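F5/8 type C domain protein (Clostridium perfringens, PDB 7JRM) probably binds mucin carbohydrate through a calcium-containing module of ZmpB, an O-glycopeptidase. Local coordinates at residues 345-359 with 367-380. Sequence-based numbering, arbitrary orientation.
Sequences AKNLETLNMDYNEVK and LKKLNTLNAQEQFI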
loop_
_atom_site.group_PDB
_atom_site.type_symbol
_atom_site.label_atom_id
_atom_site.label_comp_id
_atom_site.label_asym_id
_atom_site.label_seq_id
_atom_site.Cartn_x
_atom_site.Cartn_y
_atom_site.Cartn_z
ATOM N N ALA A 345 -10.335 -20.636 -20.656
ATOM C CA ALA A 345 -9.997 -19.513 -21.532
ATOM C C ALA A 345 -10.204 -18.213 -20.760
ATOM O O ALA A 345 -11.189 -17.491 -20.936
ATOM C CB ALA A 345 -10.833 -19.551 -22.804
ATOM N N LYS A 346 -9.238 -17.909 -19.891
ATOM C CA LYS A 346 -9.346 -16.736 -19.029
ATOM C C LYS A 346 -9.257 -15.428 -19.803
ATOM O O LYS A 346 -9.706 -14.393 -19.296
ATOM C CB LYS A 346 -8.262 -16.776 -17.951
ATOM C CG LYS A 346 -6.854 -16.524 -18.470
ATOM C CD LYS A 346 -5.817 -16.723 -17.376
ATOM C CE LYS A 346 -4.469 -16.149 -17.781
ATOM N NZ LYS A 346 -3.355 -16.717 -16.971
ATOM N N ASN A 347 -8.694 -15.443 -21.010
ATOM C CA ASN A 347 -8.543 -14.241 -21.818
ATOM C C ASN A 347 -9.653 -14.082 -22.850
ATOM O O ASN A 347 -9.551 -13.216 -23.725
ATOM C CB ASN A 347 -7.182 -14.242 -22.517
ATOM C CG ASN A 347 -6.027 -14.137 -21.542
ATOM O OD1 ASN A 347 -5.939 -13.185 -20.765
ATOM N ND2 ASN A 347 -5.132 -15.119 -21.575
ATOM N N LEU A 348 -10.705 -14.894 -22.769
ATOM C CA LEU A 348 -11.796 -14.807 -23.731
ATOM C C LEU A 348 -12.540 -13.488 -23.570
ATOM O O LEU A 348 -12.981 -13.139 -22.471
ATOM C CB LEU A 348 -12.755 -15.984 -23.553
ATOM C CG LEU A 348 -13.881 -16.101 -24.582
ATOM C CD1 LEU A 348 -13.314 -16.284 -25.981
ATOM C CD2 LEU A 348 -14.816 -17.247 -24.226
ATOM N N GLU A 349 -12.676 -12.753 -24.674
ATOM C CA GLU A 349 -13.356 -11.465 -24.675
ATOM C C GLU A 349 -14.675 -11.472 -25.428
ATOM O O GLU A 349 -15.566 -10.688 -25.091
ATOM C CB GLU A 349 -12.449 -10.384 -25.279
ATOM C CG GLU A 349 -11.075 -10.295 -24.634
ATOM C CD GLU A 349 -10.064 -9.579 -25.508
ATOM O OE1 GLU A 349 -10.474 -8.986 -26.528
ATOM O OE2 GLU A 349 -8.862 -9.606 -25.173
ATOM N N THR A 350 -14.825 -12.334 -26.430
ATOM C CA THR A 350 -16.033 -12.380 -27.243
ATOM C C THR A 350 -16.389 -13.831 -27.527
ATOM O O THR A 350 -15.535 -14.609 -27.962
ATOM C CB THR A 350 -15.845 -11.614 -28.559
ATOM O OG1 THR A 350 -15.714 -10.214 -28.281
ATOM C CG2 THR A 350 -17.036 -11.831 -29.481
ATOM N N LEU A 351 -17.649 -14.189 -27.279
ATOM C CA LEU A 351 -18.157 -15.532 -27.537
ATOM C C LEU A 351 -19.392 -15.416 -28.419
ATOM O O LEU A 351 -20.432 -14.920 -27.975
ATOM C CB LEU A 351 -18.481 -16.262 -26.233
ATOM C CG LEU A 351 -18.836 -17.746 -26.349
ATOM C CD1 LEU A 351 -17.896 -18.456 -27.313
ATOM C CD2 LEU A 351 -18.806 -18.413 -24.983
ATOM N N ASN A 352 -19.277 -15.871 -29.665
ATOM C CA ASN A 352 -20.377 -15.841 -30.626
ATOM C C ASN A 352 -20.963 -17.248 -30.707
ATOM O O ASN A 352 -20.445 -18.106 -31.424
ATOM C CB ASN A 352 -19.894 -15.358 -31.990
ATOM C CG ASN A 352 -19.376 -13.933 -31.954
ATOM O OD1 ASN A 352 -19.965 -13.061 -31.314
ATOM N ND2 ASN A 352 -18.269 -13.690 -32.643
ATOM N N MET A 353 -22.045 -17.480 -29.970
ATOM C CA MET A 353 -22.676 -18.793 -29.892
ATOM C C MET A 353 -24.171 -18.696 -30.154
ATOM O O MET A 353 -24.973 -19.426 -29.563
ATOM C CB MET A 353 -22.409 -19.447 -28.538
ATOM C CG MET A 353 -22.848 -18.616 -27.343
ATOM S SD MET A 353 -22.309 -19.317 -25.773
ATOM C CE MET A 353 -23.770 -20.232 -25.299
ATOM N N ASP A 354 -24.573 -17.793 -31.045
ATOM C CA ASP A 354 -25.971 -17.709 -31.434
ATOM C C ASP A 354 -26.391 -18.967 -32.185
ATOM O O ASP A 354 -25.588 -19.602 -32.875
ATOM C CB ASP A 354 -26.217 -16.475 -32.305
ATOM C CG ASP A 354 -26.341 -15.201 -31.493
ATOM O OD1 ASP A 354 -26.599 -15.292 -30.275
ATOM O OD2 ASP A 354 -26.187 -14.107 -32.075
ATOM N N TYR A 355 -27.667 -19.328 -32.033
ATOM C CA TYR A 355 -28.256 -20.487 -32.708
ATOM C C TYR A 355 -27.536 -21.782 -32.338
ATOM O O TYR A 355 -27.365 -22.678 -33.167
ATOM C CB TYR A 355 -28.276 -20.294 -34.227
ATOM C CG TYR A 355 -28.616 -18.889 -34.665
ATOM C CD1 TYR A 355 -27.649 -18.062 -35.223
ATOM C CD2 TYR A 355 -29.903 -18.388 -34.524
ATOM C CE1 TYR A 355 -27.954 -16.777 -35.626
ATOM C CE2 TYR A 355 -30.218 -17.104 -34.924
ATOM C CZ TYR A 355 -29.240 -16.304 -35.473
ATOM O OH TYR A 355 -29.549 -15.025 -35.873
ATOM N N ASN A 356 -27.108 -21.884 -31.085
ATOM C CA ASN A 356 -26.482 -23.093 -30.578
ATOM C C ASN A 356 -27.497 -23.866 -29.730
ATOM O O ASN A 356 -28.706 -23.618 -29.805
ATOM C CB ASN A 356 -25.208 -22.727 -29.807
ATOM C CG ASN A 356 -23.986 -22.651 -30.703
ATOM O OD1 ASN A 356 -23.114 -23.518 -30.658
ATOM N ND2 ASN A 356 -23.919 -21.609 -31.524
ATOM N N GLU A 357 -27.016 -24.809 -28.923
ATOM C CA GLU A 357 -27.873 -25.691 -28.137
ATOM C C GLU A 357 -27.436 -25.713 -26.679
ATOM O O GLU A 357 -27.368 -26.772 -26.048
ATOM C CB GLU A 357 -27.877 -27.102 -28.719
ATOM C CG GLU A 357 -28.065 -27.154 -30.230
ATOM C CD GLU A 357 -27.791 -28.528 -30.810
ATOM O OE1 GLU A 357 -28.024 -29.531 -30.104
ATOM O OE2 GLU A 357 -27.344 -28.605 -31.974
ATOM N N VAL A 358 -27.145 -24.543 -26.116
ATOM C CA VAL A 358 -26.622 -24.426 -24.759
ATOM C C VAL A 358 -27.729 -23.950 -23.830
ATOM O O VAL A 358 -28.481 -23.023 -24.158
ATOM C CB VAL A 358 -25.412 -23.473 -24.712
ATOM C CG1 VAL A 358 -24.875 -23.356 -23.294
ATOM C CG2 VAL A 358 -24.325 -23.950 -25.660
ATOM N N LYS A 359 -27.825 -24.585 -22.661
ATOM C CA LYS A 359 -28.795 -24.217 -21.638
ATOM C C LYS A 359 -28.135 -23.850 -20.315
ATOM O O LYS A 359 -28.837 -23.680 -19.310
ATOM C CB LYS A 359 -29.794 -25.358 -21.418
ATOM C CG LYS A 359 -29.179 -26.586 -20.763
ATOM C CD LYS A 359 -30.237 -27.601 -20.370
ATOM C CE LYS A 359 -29.618 -28.790 -19.652
ATOM N NZ LYS A 359 -30.612 -29.872 -19.408
ATOM N N LEU A 367 -15.118 -15.928 -16.190
ATOM C CA LEU A 367 -14.392 -15.263 -17.269
ATOM C C LEU A 367 -14.508 -13.756 -17.074
ATOM O O LEU A 367 -15.575 -13.174 -17.298
ATOM C CB LEU A 367 -14.935 -15.694 -18.628
ATOM C CG LEU A 367 -14.987 -17.200 -18.893
ATOM C CD1 LEU A 367 -15.460 -17.482 -20.311
ATOM C CD2 LEU A 367 -13.634 -17.845 -18.637
ATOM N N LYS A 368 -13.411 -13.121 -16.662
ATOM C CA LYS A 368 -13.434 -11.716 -16.279
ATOM C C LYS A 368 -13.417 -10.760 -17.465
ATOM O O LYS A 368 -13.700 -9.572 -17.279
ATOM C CB LYS A 368 -12.246 -11.404 -15.363
ATOM C CG LYS A 368 -12.181 -12.264 -14.110
ATOM C CD LYS A 368 -10.774 -12.284 -13.531
ATOM C CE LYS A 368 -10.647 -13.322 -12.428
ATOM N NZ LYS A 368 -11.507 -14.512 -12.681
ATOM N N LYS A 369 -13.097 -11.234 -18.667
ATOM C CA LYS A 369 -12.991 -10.369 -19.834
ATOM C C LYS A 369 -14.102 -10.585 -20.850
ATOM O O LYS A 369 -14.107 -9.921 -21.891
ATOM C CB LYS A 369 -11.630 -10.564 -20.514
ATOM C CG LYS A 369 -10.445 -10.467 -19.568
ATOM C CD LYS A 369 -9.164 -10.137 -20.316
ATOM C CE LYS A 369 -7.940 -10.410 -19.456
ATOM N NZ LYS A 369 -6.689 -10.455 -20.264
ATOM N N LEU A 370 -15.046 -11.485 -20.579
ATOM C CA LEU A 370 -16.116 -11.800 -21.526
ATOM C C LEU A 370 -17.144 -10.676 -21.495
ATOM O O LEU A 370 -18.136 -10.724 -20.765
ATOM C CB LEU A 370 -16.748 -13.146 -21.195
ATOM C CG LEU A 370 -17.704 -13.720 -22.243
ATOM C CD1 LEU A 370 -17.139 -13.540 -23.644
ATOM C CD2 LEU A 370 -17.988 -15.187 -21.962
ATOM N N ASN A 371 -16.906 -9.648 -22.310
ATOM C CA ASN A 371 -17.807 -8.505 -22.396
ATOM C C ASN A 371 -18.791 -8.599 -23.553
ATOM O O ASN A 371 -19.796 -7.879 -23.549
ATOM C CB ASN A 371 -17.007 -7.203 -22.526
ATOM C CG ASN A 371 -16.329 -6.802 -21.231
ATOM O OD1 ASN A 371 -16.664 -7.307 -20.159
ATOM N ND2 ASN A 371 -15.371 -5.887 -21.323
ATOM N N THR A 372 -18.532 -9.458 -24.536
ATOM C CA THR A 372 -19.408 -9.635 -25.693
ATOM C C THR A 372 -19.863 -11.090 -25.721
ATOM O O THR A 372 -19.094 -11.981 -26.101
ATOM C CB THR A 372 -18.696 -9.251 -26.987
ATOM O OG1 THR A 372 -18.274 -7.883 -26.914
ATOM C CG2 THR A 372 -19.629 -9.423 -28.178
ATOM N N LEU A 373 -21.108 -11.331 -25.321
ATOM C CA LEU A 373 -21.691 -12.669 -25.298
ATOM C C LEU A 373 -22.916 -12.675 -26.202
ATOM O O LEU A 373 -23.934 -12.055 -25.880
ATOM C CB LEU A 373 -22.054 -13.086 -23.874
ATOM C CG LEU A 373 -22.717 -14.458 -23.725
ATOM C CD1 LEU A 373 -21.776 -15.563 -24.176
ATOM C CD2 LEU A 373 -23.165 -14.684 -22.289
ATOM N N ASN A 374 -22.815 -13.372 -27.329
ATOM C CA ASN A 374 -23.913 -13.522 -28.280
ATOM C C ASN A 374 -24.406 -14.964 -28.178
ATOM O O ASN A 374 -23.866 -15.866 -28.819
ATOM C CB ASN A 374 -23.465 -13.175 -29.697
ATOM C CG ASN A 374 -22.967 -11.747 -29.819
ATOM O OD1 ASN A 374 -23.663 -10.800 -29.453
ATOM N ND2 ASN A 374 -21.755 -11.587 -30.336
ATOM N N ALA A 375 -25.439 -15.171 -27.365
ATOM C CA ALA A 375 -26.008 -16.491 -27.109
ATOM C C ALA A 375 -27.522 -16.458 -27.272
ATOM O O ALA A 375 -28.276 -16.969 -26.441
ATOM C CB ALA A 375 -25.628 -16.983 -25.716
ATOM N N GLN A 376 -27.985 -15.855 -28.360
ATOM C CA GLN A 376 -29.410 -15.672 -28.590
ATOM C C GLN A 376 -29.974 -16.797 -29.448
ATOM O O GLN A 376 -29.284 -17.366 -30.299
ATOM C CB GLN A 376 -29.678 -14.326 -29.263
ATOM C CG GLN A 376 -29.390 -13.122 -28.385
ATOM C CD GLN A 376 -30.270 -11.936 -28.722
ATOM O OE1 GLN A 376 -30.447 -11.595 -29.892
ATOM N NE2 GLN A 376 -30.827 -11.299 -27.698
ATOM N N GLU A 377 -31.246 -17.116 -29.202
ATOM C CA GLU A 377 -32.012 -18.075 -30.000
ATOM C C GLU A 377 -31.365 -19.462 -29.985
ATOM O O GLU A 377 -31.031 -20.040 -31.021
ATOM C CB GLU A 377 -32.199 -17.564 -31.433
ATOM C CG GLU A 377 -33.157 -16.391 -31.544
ATOM C CD GLU A 377 -33.334 -15.911 -32.970
ATOM O OE1 GLU A 377 -33.265 -16.749 -33.895
ATOM O OE2 GLU A 377 -33.544 -14.696 -33.168
ATOM N N GLN A 378 -31.198 -19.991 -28.777
ATOM C CA GLN A 378 -30.743 -21.360 -28.613
ATOM C C GLN A 378 -31.905 -22.330 -28.811
ATOM O O GLN A 378 -33.079 -21.955 -28.772
ATOM C CB GLN A 378 -30.127 -21.563 -27.228
ATOM C CG GLN A 378 -29.098 -20.515 -26.840
ATOM C CD GLN A 378 -27.780 -20.703 -27.561
ATOM O OE1 GLN A 378 -27.147 -21.753 -27.455
ATOM N NE2 GLN A 378 -27.357 -19.683 -28.299
ATOM N N PHE A 379 -31.562 -23.596 -29.034
ATOM C CA PHE A 379 -32.553 -24.667 -29.090
ATOM C C PHE A 379 -31.940 -25.909 -28.462
ATOM O O PHE A 379 -30.994 -26.480 -29.012
ATOM C CB PHE A 379 -33.009 -24.953 -30.518
ATOM C CG PHE A 379 -33.917 -26.143 -30.625
ATOM C CD1 PHE A 379 -35.212 -26.085 -30.140
ATOM C CD2 PHE A 379 -33.468 -27.328 -31.184
ATOM C CE1 PHE A 379 -36.049 -27.179 -30.225
ATOM C CE2 PHE A 379 -34.300 -28.426 -31.273
ATOM C CZ PHE A 379 -35.592 -28.352 -30.791
ATOM N N ILE A 380 -32.482 -26.330 -27.326
ATOM C CA ILE A 380 -31.970 -27.471 -26.579
ATOM C C ILE A 380 -33.034 -28.558 -26.632
ATOM O O ILE A 380 -34.045 -28.492 -25.923
ATOM C CB ILE A 380 -31.616 -27.097 -25.136
ATOM C CG1 ILE A 380 -30.768 -25.823 -25.111
ATOM C CG2 ILE A 380 -30.882 -28.242 -24.456
ATOM C CD1 ILE A 380 -31.515 -24.598 -24.624
HETATM O O HOH W 1 -12.334 -13.740 -19.966
HETATM O O HOH W 2 -10.898 -14.207 -16.691
HETATM O O HOH W 3 -16.020 -7.750 -25.605
HETATM O O HOH W 4 -30.780 -29.495 -28.986
#
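Three donors meet Glu349 O: Thr372 N bonds to it at 3.3 Å, Asn371 N adds a weak bond, and a water that also touches Thr372 OG1 donates to it. From here strands 350-352 and 372-376 run side by side in parallel. Thr372 O takes the N-H of Leu351 at 2.9 Å, Leu351 O takes that of Asn374, and Asn374 O takes that of Met353, all three coming in nearly end-on to the carbonyls. On one face Thr350 lies beside Thr372, and Asn352 beside Asn374; the last two are joined amide to amide, with Asn374 ND2 giving its hydrogen to Asn352 OD1 at 2.5 Å and the planes only 14° apart. On the other face Leu373 CD1 packs 3.9 Å from Leu351 CB; Leu370 CD1, reaching the same carbon, and Met353 CG, resting on Ala375 CB, extend this apolar side. Past the strand, the type II turn at Met353 to Asn356 is tied down by Gln378. Its chain bends at CG (chi2 -75°), which brings the buried amide under the turn: NE2 donates to Met353 O at 2.7 Å and OE1 receives Val358 N at 3.1 Å, in the carbonyl plane, so both ends of the amide are used and its flip is fixed. Glu377 OE1 meets the Tyr355 ring at its edge, near CE2. At the other end Lys369 NZ bonds Asn347 OD1 at 2.9 Å. Leu348, Leu351, Met353, Asn356 and Val358 recur 22 residues on as Leu370, Leu373, Ala375, Gln378 and Ile380, consistent with leucine-rich repeats, Gln378 standing at the place of the repeat's Asn. Strand 330-332 pairs with 350-352 on the side away from 372-376; strand 452-461 flanks the second segment, where Ala375 touches Phe452, continuing the sheet into the C-terminal strands.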